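PDB 3TX6: putative branched-chain amino acid transport system substrate-binding protein from Rhodopseudomonas palustris, which probably captures aromatic acids related to p-coumaric acid in the periplasm for an ABC transporter, and here holds 3-(4-hydroxyphenyl)pyruvic acid. Local coordinates for residues A[63-68]-A[90-95]; A[76-81]-A[172-177]; A[126-131]-A[346-351]; A[291-296]-A[318-323]. All coordinates share one frame; numbering follows the deposited sequence. Where two conformers were deposited one is given.

Contact 1 of 4, residues A[63-68]-A[90-95]; sequences RFVTES and NEAQVP
Val65 sets its two methyls against two different residues of 90-95. CG2 meets the lone methyl of Ala92, 3.6 Å from Val65 CG2 to Ala92 CB, while CG1 lies 3.7 Å from CG2 of Val94, the two valines crossing obliquely. The fork is set by a chi1 of -55°, which turns CG1 anti to the carbonyl carbon and leaves CG2 between N and C, facing Ala92. All three CA-CB bonds point across the contact, and between the two segments the contact is wholly apolar. Ala92 ends helix 79-92; Gln93 follows with positive phi and turns the chain, so that Val94 comes round beside Ala92 on its way to strand 96-98. Helices 54-67 and 79-92 are successive helices of the Rossmann-like alpha/beta lobe of a periplasmic binding protein, joined through strand 72-75, and Ile73 of that strand touches both Val65 and Val94. Within helix 54-67, Arg63 grips Glu67 side-on: Arg63 NE reaches Glu67 OE1 at 3.0 Å and Arg63 NH2 reaches Glu67 OE2 at 2.9 Å. This salt bridge spans the wider pi-type turn of 63-67, where Arg63 O accepts from both Glu67 N and Ser68 N. A second salt bridge, Glu91 to Arg62, also links the two helices.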
# COMPACT_ATOMS: atom_id res chain seq x y z
N ARG A 63 20.19 -4.79 9.84
CA ARG A 63 20.63 -6.19 9.86
C ARG A 63 20.70 -6.71 8.43
O ARG A 63 21.62 -7.40 8.05
CB ARG A 63 19.68 -7.09 10.65
CG ARG A 63 19.74 -6.94 12.15
CD ARG A 63 18.82 -7.89 12.91
NE ARG A 63 19.22 -9.25 12.64
CZ ARG A 63 18.47 -10.32 12.77
NH1 ARG A 63 17.25 -10.27 13.22
NH2 ARG A 63 19.01 -11.50 12.45
N PHE A 64 19.74 -6.35 7.59
CA PHE A 64 19.76 -6.83 6.23
C PHE A 64 20.96 -6.28 5.47
O PHE A 64 21.57 -6.99 4.68
CB PHE A 64 18.51 -6.43 5.44
CG PHE A 64 17.21 -6.89 6.05
CD1 PHE A 64 17.10 -8.12 6.66
CD2 PHE A 64 16.06 -6.12 5.89
CE1 PHE A 64 15.89 -8.55 7.17
CE2 PHE A 64 14.87 -6.52 6.42
CZ PHE A 64 14.77 -7.75 7.04
N VAL A 65 21.25 -4.99 5.65
CA VAL A 65 22.18 -4.34 4.72
C VAL A 65 23.59 -4.68 5.12
O VAL A 65 24.46 -4.71 4.22
CB VAL A 65 21.90 -2.80 4.48
CG1 VAL A 65 20.49 -2.50 4.01
CG2 VAL A 65 22.20 -1.98 5.68
N THR A 66 23.80 -5.03 6.40
CA THR A 66 25.10 -5.26 7.00
C THR A 66 25.43 -6.75 7.40
O THR A 66 26.46 -7.34 7.04
CB THR A 66 25.25 -4.29 8.21
OG1 THR A 66 25.61 -2.94 7.76
CG2 THR A 66 26.19 -4.86 9.19
N GLU A 67 24.52 -7.40 8.06
CA GLU A 67 24.66 -8.78 8.43
C GLU A 67 24.40 -9.69 7.21
O GLU A 67 25.18 -10.62 6.92
CB GLU A 67 23.67 -8.96 9.60
CG GLU A 67 23.56 -10.29 10.28
CD GLU A 67 22.34 -10.36 11.21
OE1 GLU A 67 22.17 -9.53 12.17
OE2 GLU A 67 21.49 -11.26 10.96
N SER A 68 23.39 -9.36 6.41
CA SER A 68 23.03 -10.20 5.27
C SER A 68 23.56 -9.69 3.95
O SER A 68 23.49 -10.39 2.95
CB SER A 68 21.52 -10.32 5.17
OG SER A 68 20.97 -10.88 6.35
N ASN A 90 18.80 4.48 2.02
CA ASN A 90 19.50 5.56 1.36
C ASN A 90 20.88 5.83 1.92
O ASN A 90 21.78 6.27 1.19
CB ASN A 90 18.67 6.83 1.31
CG ASN A 90 17.62 6.78 0.22
OD1 ASN A 90 17.88 7.14 -0.92
ND2 ASN A 90 16.41 6.26 0.56
N GLU A 91 21.08 5.56 3.19
CA GLU A 91 22.41 5.72 3.81
C GLU A 91 23.36 4.58 3.42
O GLU A 91 24.53 4.83 3.07
CB GLU A 91 22.22 5.78 5.33
CG GLU A 91 23.47 6.24 6.07
CD GLU A 91 24.44 5.18 6.48
OE1 GLU A 91 24.19 3.99 6.22
OE2 GLU A 91 25.49 5.54 7.07
N ALA A 92 22.81 3.36 3.36
CA ALA A 92 23.59 2.18 3.04
C ALA A 92 23.76 1.98 1.50
O ALA A 92 24.55 1.13 1.06
CB ALA A 92 22.96 0.93 3.65
N GLN A 93 22.97 2.70 0.72
CA GLN A 93 22.97 2.60 -0.73
C GLN A 93 22.50 1.25 -1.25
O GLN A 93 23.20 0.56 -2.01
CB GLN A 93 24.36 3.00 -1.30
CG GLN A 93 24.86 4.35 -0.78
CD GLN A 93 26.17 4.70 -1.43
OE1 GLN A 93 27.26 4.25 -1.00
NE2 GLN A 93 26.08 5.46 -2.49
N VAL A 94 21.33 0.86 -0.78
CA VAL A 94 20.70 -0.39 -1.13
C VAL A 94 19.29 -0.10 -1.67
O VAL A 94 18.54 0.63 -1.07
CB VAL A 94 20.60 -1.32 0.09
CG1 VAL A 94 19.92 -2.66 -0.31
CG2 VAL A 94 21.98 -1.56 0.70
N PRO A 95 18.93 -0.71 -2.82
CA PRO A 95 17.57 -0.53 -3.32
C PRO A 95 16.54 -0.93 -2.28
O PRO A 95 16.64 -2.00 -1.65
CB PRO A 95 17.51 -1.46 -4.53
CG PRO A 95 18.95 -1.50 -5.01
CD PRO A 95 19.77 -1.48 -3.76

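Contact 2 of 4, residues A[76-81]-A[172-177]; sequences SSVTPP and FARPDT. With ENO (3-(4-hydroxy-phenyl)pyruvic acid), chain D.
Pro80 sets CD over one face of the Arg174 guanidinium, with Pro80 CD 3.6 Å from Arg174 NH1 and displaced toward the rim of the flat group. The two side chains arrive from opposite directions. Arg174 is extended from CG to NE, which carries its charged end from the 172-177 loop to the start of helix 79-92. Val78 CB approaches the same guanidinium obliquely, 3.7 Å from Arg174 NH2. The bound 3-(4-hydroxyphenyl)pyruvic acid lies at the edge of the guanidinium, its carboxylate carbon near that plane, and each oxygen takes one nitrogen: Arg174 NH1 binds ligand O2 at 2.7 Å and Arg174 NH2 binds ligand O1 at 2.9 Å. O2 is gripped a second time by the backbone, through a nearly straight bond from Thr79 N of 2.8 Å and 170°. Since Val78 is the N-cap and Thr79 the first helical residue, this bond sets the carboxylate at the N-terminal end of helix 79-92, where the helix dipole would probably add to the pull of the arginine. The ligand is thus held between the two lobes of a periplasmic binding protein, 76-81 belonging to one and 172-177 to the other, as in the closed Venus-flytrap state of this family. Val78 CG1 packs against the carboxylate, 3.5 Å from ligand O1. Thr79 OG1 is hydrogen-bonded to Pro101 O and also lies near the ligand keto oxygen O4. Arg174 NE forms a salt bridge with Asp145, which would help fix the rotation of the guanidinium. Ser199, Gln282 and His286 bind the ligand as well.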
# COMPACT_ATOMS: atom_id res chain seq x y z
N SER A 76 8.09 -1.15 5.01
CA SER A 76 7.42 -2.03 5.94
C SER A 76 5.92 -1.98 5.55
O SER A 76 5.59 -1.69 4.42
CB SER A 76 7.70 -1.54 7.39
OG SER A 76 6.99 -2.29 8.38
N SER A 77 5.03 -2.29 6.51
CA SER A 77 3.60 -2.44 6.23
C SER A 77 2.80 -1.14 6.36
O SER A 77 1.69 -1.01 5.85
CB SER A 77 3.00 -3.50 7.16
OG SER A 77 3.64 -4.77 6.98
N VAL A 78 3.32 -0.23 7.16
CA VAL A 78 2.67 1.04 7.48
C VAL A 78 3.72 2.14 7.36
O VAL A 78 4.93 1.85 7.29
CB VAL A 78 1.91 1.03 8.82
CG1 VAL A 78 0.65 0.17 8.73
CG2 VAL A 78 2.84 0.59 9.97
N THR A 79 3.26 3.39 7.26
CA THR A 79 4.16 4.48 6.88
C THR A 79 5.31 4.76 7.85
O THR A 79 6.44 4.88 7.38
CB THR A 79 3.37 5.77 6.53
OG1 THR A 79 2.49 5.47 5.44
CG2 THR A 79 4.30 6.92 6.18
N PRO A 80 5.07 4.82 9.17
CA PRO A 80 6.19 5.21 10.04
C PRO A 80 7.43 4.28 9.95
O PRO A 80 8.54 4.76 9.77
CB PRO A 80 5.55 5.27 11.45
CG PRO A 80 4.13 5.66 11.13
CD PRO A 80 3.81 4.81 9.91
N PRO A 81 7.24 2.96 10.02
CA PRO A 81 8.44 2.12 9.87
C PRO A 81 9.03 2.15 8.42
O PRO A 81 10.21 1.84 8.21
CB PRO A 81 7.93 0.73 10.24
CG PRO A 81 6.47 0.78 10.01
CD PRO A 81 6.06 2.19 10.37
N PHE A 172 -7.01 11.15 14.98
CA PHE A 172 -6.87 10.20 16.11
C PHE A 172 -5.54 9.50 15.94
O PHE A 172 -4.99 9.54 14.82
CB PHE A 172 -8.03 9.21 16.19
CG PHE A 172 -8.18 8.26 15.02
CD1 PHE A 172 -8.68 8.68 13.80
CD2 PHE A 172 -7.88 6.91 15.18
CE1 PHE A 172 -8.89 7.78 12.77
CE2 PHE A 172 -8.09 6.01 14.14
CZ PHE A 172 -8.61 6.43 12.94
N ALA A 173 -5.02 8.94 17.04
CA ALA A 173 -3.80 8.13 17.03
C ALA A 173 -4.08 6.66 16.75
O ALA A 173 -5.16 6.13 17.11
CB ALA A 173 -3.04 8.31 18.32
N ARG A 174 -3.12 6.01 16.06
CA ARG A 174 -3.25 4.59 15.68
C ARG A 174 -3.77 3.69 16.81
O ARG A 174 -4.62 2.84 16.57
CB ARG A 174 -1.92 4.03 15.15
CG ARG A 174 -1.54 4.60 13.80
CD ARG A 174 -0.14 4.17 13.34
NE ARG A 174 0.16 4.93 12.13
CZ ARG A 174 -0.02 4.50 10.89
NH1 ARG A 174 0.23 5.32 9.90
NH2 ARG A 174 -0.43 3.25 10.63
N PRO A 175 -3.21 3.85 18.02
CA PRO A 175 -3.62 2.97 19.12
C PRO A 175 -5.01 3.23 19.76
O PRO A 175 -5.39 2.50 20.67
CB PRO A 175 -2.54 3.20 20.17
CG PRO A 175 -1.43 3.91 19.50
CD PRO A 175 -2.06 4.69 18.40
N ASP A 176 -5.74 4.24 19.32
CA ASP A 176 -7.01 4.58 19.96
C ASP A 176 -8.09 3.55 19.68
O ASP A 176 -8.27 3.09 18.54
CB ASP A 176 -7.48 5.97 19.46
CG ASP A 176 -6.53 7.12 19.87
OD1 ASP A 176 -5.57 6.86 20.60
OD2 ASP A 176 -6.74 8.29 19.45
N THR A 177 -8.86 3.21 20.71
CA THR A 177 -10.01 2.33 20.51
C THR A 177 -11.36 3.06 20.54
O THR A 177 -12.40 2.42 20.39
CB THR A 177 -10.00 1.26 21.56
OG1 THR A 177 -9.88 1.94 22.81
CG2 THR A 177 -8.79 0.31 21.34
O4 ENO D . 0.70 3.19 4.96
C9 ENO D . -0.50 0.42 3.38
C8 ENO D . -0.56 -0.03 2.07
C7 ENO D . -1.44 0.56 1.15
C6 ENO D . -2.17 1.66 1.55
C5 ENO D . -2.14 2.11 2.86
C4 ENO D . -1.28 1.50 3.80
O3 ENO D . -1.44 0.09 -0.16
C3 ENO D . -1.28 1.93 5.24
C2 ENO D . -0.24 2.88 5.70
C1 ENO D . -0.31 3.32 7.08
O2 ENO D . 0.59 4.08 7.50
O1 ENO D . -1.26 2.96 7.84

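Contact 3 of 4, residues A[126-131]-A[346-351]; sequences LYEHMK and RSRILL. With SO4 (sulfate ion), chain B.
The Arg348 guanidinium carries a sulfate ion and a water at its edge, both near its plane, and the water leads across to Glu128. Arg348 NH1 donates to sulfate O2 at 3.1 Å and Arg348 NH2 to sulfate O4, also at 3.1 Å; the ion probably comes from the crystallisation liquor. The water accepts from Arg348 NH2 at 2.8 Å and donates to Glu128 OE1 at 2.9 Å. The opposite charges are thereby bridged rather than paired directly, Glu128 OE1 lying 4.3 Å from Arg348 NH2. The imidazole of His129 meets Leu350 obliquely, with His129 CD2 3.5 Å from Leu350 CD2, and the two side chains cross at about a right angle. On its other branch Leu350 touches Leu126, 3.8 Å from Leu350 CD1 to Leu126 CD2. With CG anti to the backbone N (chi1 -174°), the end of Leu350 points at the helix, and its two methyls reach residues one helical turn apart. Tyr220 OH, hydrogen-bonded to His129 ND1, helps fix the turn of the imidazole. Leu126 and His129 also touch strand 242-245, the neighbour of 349-354 in the sheet. Helix 119-130 thus packs on the sheet of the second alpha/beta lobe, where the late strand 349-354 runs antiparallel to 242-245, a helix-on-sheet layer of the periplasmic binding protein fold.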
# COMPACT_ATOMS: atom_id res chain seq x y z
N LEU A 126 -11.59 8.79 -5.48
CA LEU A 126 -12.62 9.03 -4.47
C LEU A 126 -13.33 10.35 -4.69
O LEU A 126 -14.57 10.41 -4.62
CB LEU A 126 -12.02 9.02 -3.08
CG LEU A 126 -11.37 7.70 -2.59
CD1 LEU A 126 -10.68 7.93 -1.23
CD2 LEU A 126 -12.40 6.57 -2.51
N TYR A 127 -12.57 11.41 -4.94
CA TYR A 127 -13.18 12.73 -5.13
C TYR A 127 -14.02 12.79 -6.43
O TYR A 127 -15.03 13.48 -6.47
CB TYR A 127 -12.16 13.88 -5.11
CG TYR A 127 -11.07 13.77 -4.04
CD1 TYR A 127 -11.36 13.27 -2.79
CD2 TYR A 127 -9.76 14.19 -4.29
CE1 TYR A 127 -10.38 13.12 -1.84
CE2 TYR A 127 -8.77 14.06 -3.32
CZ TYR A 127 -9.09 13.51 -2.11
OH TYR A 127 -8.15 13.33 -1.11
N GLU A 128 -13.58 12.11 -7.47
CA GLU A 128 -14.34 12.03 -8.71
C GLU A 128 -15.71 11.48 -8.43
O GLU A 128 -16.70 11.99 -8.93
CB GLU A 128 -13.65 11.20 -9.80
CG GLU A 128 -12.49 11.93 -10.48
CD GLU A 128 -11.69 11.06 -11.46
OE1 GLU A 128 -11.85 9.81 -11.43
OE2 GLU A 128 -10.90 11.63 -12.27
N HIS A 129 -15.75 10.37 -7.68
CA HIS A 129 -17.01 9.79 -7.28
C HIS A 129 -17.85 10.72 -6.47
O HIS A 129 -19.07 10.82 -6.72
CB HIS A 129 -16.77 8.50 -6.53
CG HIS A 129 -18.02 7.77 -6.21
ND1 HIS A 129 -18.73 8.01 -5.09
CD2 HIS A 129 -18.70 6.77 -6.91
CE1 HIS A 129 -19.83 7.20 -5.09
NE2 HIS A 129 -19.77 6.42 -6.18
N MSE A 130 -17.24 11.40 -5.50
CA MSE A 130 -17.96 12.39 -4.69
C MSE A 130 -18.68 13.36 -5.62
O MSE A 130 -19.87 13.57 -5.48
CB MSE A 130 -17.01 13.11 -3.71
CG MSE A 130 -16.44 12.23 -2.57
SE MSE A 130 -15.25 13.38 -1.48
CE MSE A 130 -14.40 11.86 -0.49
N LYS A 131 -17.98 13.91 -6.61
CA LYS A 131 -18.54 14.94 -7.48
C LYS A 131 -19.52 14.44 -8.56
O LYS A 131 -20.06 15.22 -9.38
CB LYS A 131 -17.45 15.78 -8.14
CG LYS A 131 -16.52 16.50 -7.16
CD LYS A 131 -17.21 17.35 -6.08
CE LYS A 131 -18.12 18.44 -6.66
NZ LYS A 131 -18.90 19.16 -5.61
N ARG A 346 -4.29 2.57 -14.46
CA ARG A 346 -4.36 1.12 -14.42
C ARG A 346 -4.14 0.58 -12.99
O ARG A 346 -4.39 -0.60 -12.78
CB ARG A 346 -3.38 0.49 -15.43
CG ARG A 346 -3.71 0.78 -16.92
CD ARG A 346 -2.58 0.36 -17.83
NE ARG A 346 -1.41 1.21 -17.66
CZ ARG A 346 -0.27 1.06 -18.33
NH1 ARG A 346 0.73 1.89 -18.08
NH2 ARG A 346 -0.12 0.11 -19.24
N SER A 347 -3.70 1.42 -12.04
CA SER A 347 -3.37 0.99 -10.70
C SER A 347 -4.49 1.11 -9.70
O SER A 347 -4.29 0.84 -8.53
CB SER A 347 -2.17 1.74 -10.13
OG SER A 347 -2.47 3.12 -9.81
N ARG A 348 -5.68 1.50 -10.12
CA ARG A 348 -6.78 1.59 -9.18
C ARG A 348 -8.15 1.32 -9.75
O ARG A 348 -8.43 1.54 -10.90
CB ARG A 348 -6.79 2.92 -8.49
CG ARG A 348 -7.49 4.05 -9.23
CD ARG A 348 -6.81 4.52 -10.50
NE ARG A 348 -7.63 5.55 -11.13
CZ ARG A 348 -8.73 5.35 -11.83
NH1 ARG A 348 -9.19 4.14 -12.11
NH2 ARG A 348 -9.34 6.39 -12.35
N ILE A 349 -8.98 0.84 -8.85
CA ILE A 349 -10.40 0.67 -9.10
C ILE A 349 -11.10 1.23 -7.91
O ILE A 349 -10.48 1.51 -6.87
CB ILE A 349 -10.80 -0.80 -9.32
CG1 ILE A 349 -10.53 -1.66 -8.04
CG2 ILE A 349 -10.08 -1.38 -10.52
CD1 ILE A 349 -11.03 -3.09 -8.18
N LEU A 350 -12.41 1.36 -8.03
CA LEU A 350 -13.19 1.84 -6.93
C LEU A 350 -14.11 0.69 -6.50
O LEU A 350 -14.77 0.03 -7.34
CB LEU A 350 -14.05 3.02 -7.38
CG LEU A 350 -14.85 3.75 -6.28
CD1 LEU A 350 -14.01 4.41 -5.18
CD2 LEU A 350 -15.77 4.80 -6.91
N LEU A 351 -14.10 0.42 -5.21
CA LEU A 351 -14.94 -0.65 -4.61
C LEU A 351 -16.03 -0.10 -3.80
O LEU A 351 -15.91 0.97 -3.15
CB LEU A 351 -14.13 -1.55 -3.68
CG LEU A 351 -13.00 -2.39 -4.27
CD1 LEU A 351 -12.24 -3.12 -3.16
CD2 LEU A 351 -13.61 -3.29 -5.33
S SO4 B . -12.26 4.89 -13.99
O1 SO4 B . -12.72 6.12 -13.28
O2 SO4 B . -12.14 3.76 -13.03
O3 SO4 B . -13.24 4.54 -15.05
O4 SO4 B . -10.95 5.16 -14.63
O HOH W 1 -9.04 9.04 -11.61

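Contact 4 of 4, residues A[291-296]-A[318-323]; sequences FKVLER and KALVSE
Arg296 and Glu323 meet with their flat groups almost perpendicular, the guanidinium and carboxylate planes 86° apart. The arginine grips side-on, NE and NH2 both closing on one oxygen: Glu323 OE1 lies 2.9 Å from Arg296 NE and 3.0 Å from Arg296 NH2. That oxygen sits in the guanidinium plane, yet the two donors reach it differently. NE uses the anti lone pair of OE1, whereas NH2 comes from above the carboxylate plane, 46° out of it, in keeping with the steep turn between the groups. Neither bond is quite straight. Both side chains fold back, Arg296 at chi2 and chi3 and Glu323 at chi2, so the salt bridge is made close to the two backbones, whose CA atoms approach to 7.2 Å between Arg296 and Glu323. Helices 282-304 and 310-322, successive in the chain and separated by a short loop, pack against each other here on the lobe of the periplasmic binding protein that holds strands 8-14 and 72-75. One helical turn before Arg296, Val293 and Leu320 cross at about a right angle, with Val293 CG1 3.6 Å from Leu320 CD2. Val293 turns CG1 anti to its N (chi1 168°), the branch that meets the leucine. The guanidinium gains a further acceptor from the chain just past Glu323, since Arg296 NH2 also donates to Lys324 O. Ala319 and Leu320 continue the apolar packing onto Val297, the residue next to Arg296.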
# COMPACT_ATOMS: atom_id res chain seq x y z
N PHE A 291 8.28 -8.64 -6.05
CA PHE A 291 9.00 -9.71 -6.74
C PHE A 291 8.79 -9.70 -8.23
O PHE A 291 9.70 -10.06 -8.96
CB PHE A 291 8.72 -11.07 -6.11
CG PHE A 291 9.47 -11.29 -4.80
CD1 PHE A 291 9.02 -10.73 -3.60
CD2 PHE A 291 10.63 -12.05 -4.78
CE1 PHE A 291 9.71 -10.92 -2.43
CE2 PHE A 291 11.31 -12.27 -3.60
CZ PHE A 291 10.86 -11.72 -2.42
N LYS A 292 7.59 -9.34 -8.70
CA LYS A 292 7.39 -9.14 -10.14
C LYS A 292 8.34 -8.05 -10.63
O LYS A 292 8.93 -8.19 -11.71
CB LYS A 292 5.94 -8.78 -10.46
CG LYS A 292 4.93 -9.91 -10.27
CD LYS A 292 5.22 -11.08 -11.21
CE LYS A 292 4.11 -12.11 -11.23
NZ LYS A 292 4.29 -13.26 -12.18
N VAL A 293 8.55 -6.98 -9.85
CA VAL A 293 9.53 -5.94 -10.24
C VAL A 293 10.93 -6.54 -10.32
O VAL A 293 11.67 -6.29 -11.29
CB VAL A 293 9.44 -4.69 -9.32
CG1 VAL A 293 10.63 -3.75 -9.53
CG2 VAL A 293 8.10 -4.00 -9.48
N LEU A 294 11.31 -7.32 -9.30
CA LEU A 294 12.58 -8.00 -9.32
C LEU A 294 12.76 -8.95 -10.52
O LEU A 294 13.86 -9.03 -11.08
CB LEU A 294 12.86 -8.75 -8.02
CG LEU A 294 13.04 -7.87 -6.77
CD1 LEU A 294 13.46 -8.75 -5.58
CD2 LEU A 294 14.01 -6.73 -7.03
N GLU A 295 11.72 -9.66 -10.93
CA GLU A 295 11.82 -10.49 -12.12
C GLU A 295 12.19 -9.70 -13.39
O GLU A 295 12.79 -10.28 -14.28
CB GLU A 295 10.53 -11.26 -12.38
CG GLU A 295 10.28 -12.40 -11.42
CD GLU A 295 8.99 -13.12 -11.78
OE1 GLU A 295 8.63 -13.22 -12.99
OE2 GLU A 295 8.31 -13.60 -10.91
N ARG A 296 11.84 -8.41 -13.46
CA ARG A 296 12.22 -7.53 -14.58
C ARG A 296 13.62 -6.95 -14.39
O ARG A 296 14.43 -6.94 -15.34
CB ARG A 296 11.27 -6.31 -14.73
CG ARG A 296 10.01 -6.62 -15.47
CD ARG A 296 10.23 -6.80 -16.97
NE ARG A 296 10.64 -5.64 -17.74
CZ ARG A 296 9.83 -4.71 -18.28
NH1 ARG A 296 8.52 -4.73 -18.12
NH2 ARG A 296 10.34 -3.73 -18.98
N LYS A 318 19.56 1.55 -11.39
CA LYS A 318 19.42 2.06 -12.76
C LYS A 318 18.35 1.28 -13.54
O LYS A 318 17.61 1.88 -14.32
CB LYS A 318 20.76 2.03 -13.52
CG LYS A 318 21.82 2.94 -12.94
CD LYS A 318 21.52 4.42 -13.11
CE LYS A 318 22.79 5.26 -13.15
NZ LYS A 318 22.49 6.73 -13.28
N ALA A 319 18.23 -0.02 -13.30
CA ALA A 319 17.24 -0.85 -14.00
C ALA A 319 15.82 -0.51 -13.61
O ALA A 319 14.89 -0.61 -14.44
CB ALA A 319 17.54 -2.30 -13.82
N LEU A 320 15.63 -0.05 -12.38
CA LEU A 320 14.29 0.39 -11.96
C LEU A 320 13.75 1.52 -12.80
O LEU A 320 12.54 1.65 -12.96
CB LEU A 320 14.24 0.80 -10.46
CG LEU A 320 14.34 -0.33 -9.43
CD1 LEU A 320 14.75 0.23 -8.07
CD2 LEU A 320 13.02 -1.09 -9.38
N VAL A 321 14.64 2.35 -13.34
CA VAL A 321 14.18 3.47 -14.16
C VAL A 321 14.41 3.27 -15.67
O VAL A 321 13.94 4.08 -16.47
CB VAL A 321 14.82 4.78 -13.68
CG1 VAL A 321 14.42 5.10 -12.23
CG2 VAL A 321 16.33 4.71 -13.86
N SER A 322 15.15 2.22 -16.06
CA SER A 322 15.29 1.88 -17.49
C SER A 322 14.26 0.88 -18.00
O SER A 322 13.88 0.93 -19.18
CB SER A 322 16.71 1.37 -17.84
OG SER A 322 17.02 0.13 -17.23
N GLU A 323 13.77 0.02 -17.12
CA GLU A 323 12.78 -0.96 -17.49
C GLU A 323 11.38 -0.37 -17.33
O GLU A 323 10.93 -0.10 -16.22
CB GLU A 323 12.92 -2.21 -16.62
CG GLU A 323 14.16 -3.02 -16.88
CD GLU A 323 14.13 -3.70 -18.25
OE1 GLU A 323 13.17 -4.45 -18.53
OE2 GLU A 323 15.10 -3.49 -19.04

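Overall arrangement
From the N terminus, contact 1 closes first, a short loop that pairs helices 54-67 and 79-92 around strand 72-75. Contact 2 starts within that loop and crosses contact 1: its 76-81 segment begins the same helix 79-92 that ends in contact 1, and its partner 172-177 lies in the other lobe, so it spans the ligand cleft. Contact 3 opens at 126-131, before contact 2 has closed, and crosses it in turn, its long loop ending at strand 349-354. Contact 4 forms a local helix pair within that loop, yet its helices pack back on the first lobe, its centre about 19 Å from that of contact 1 and 28 Å from that of contact 3.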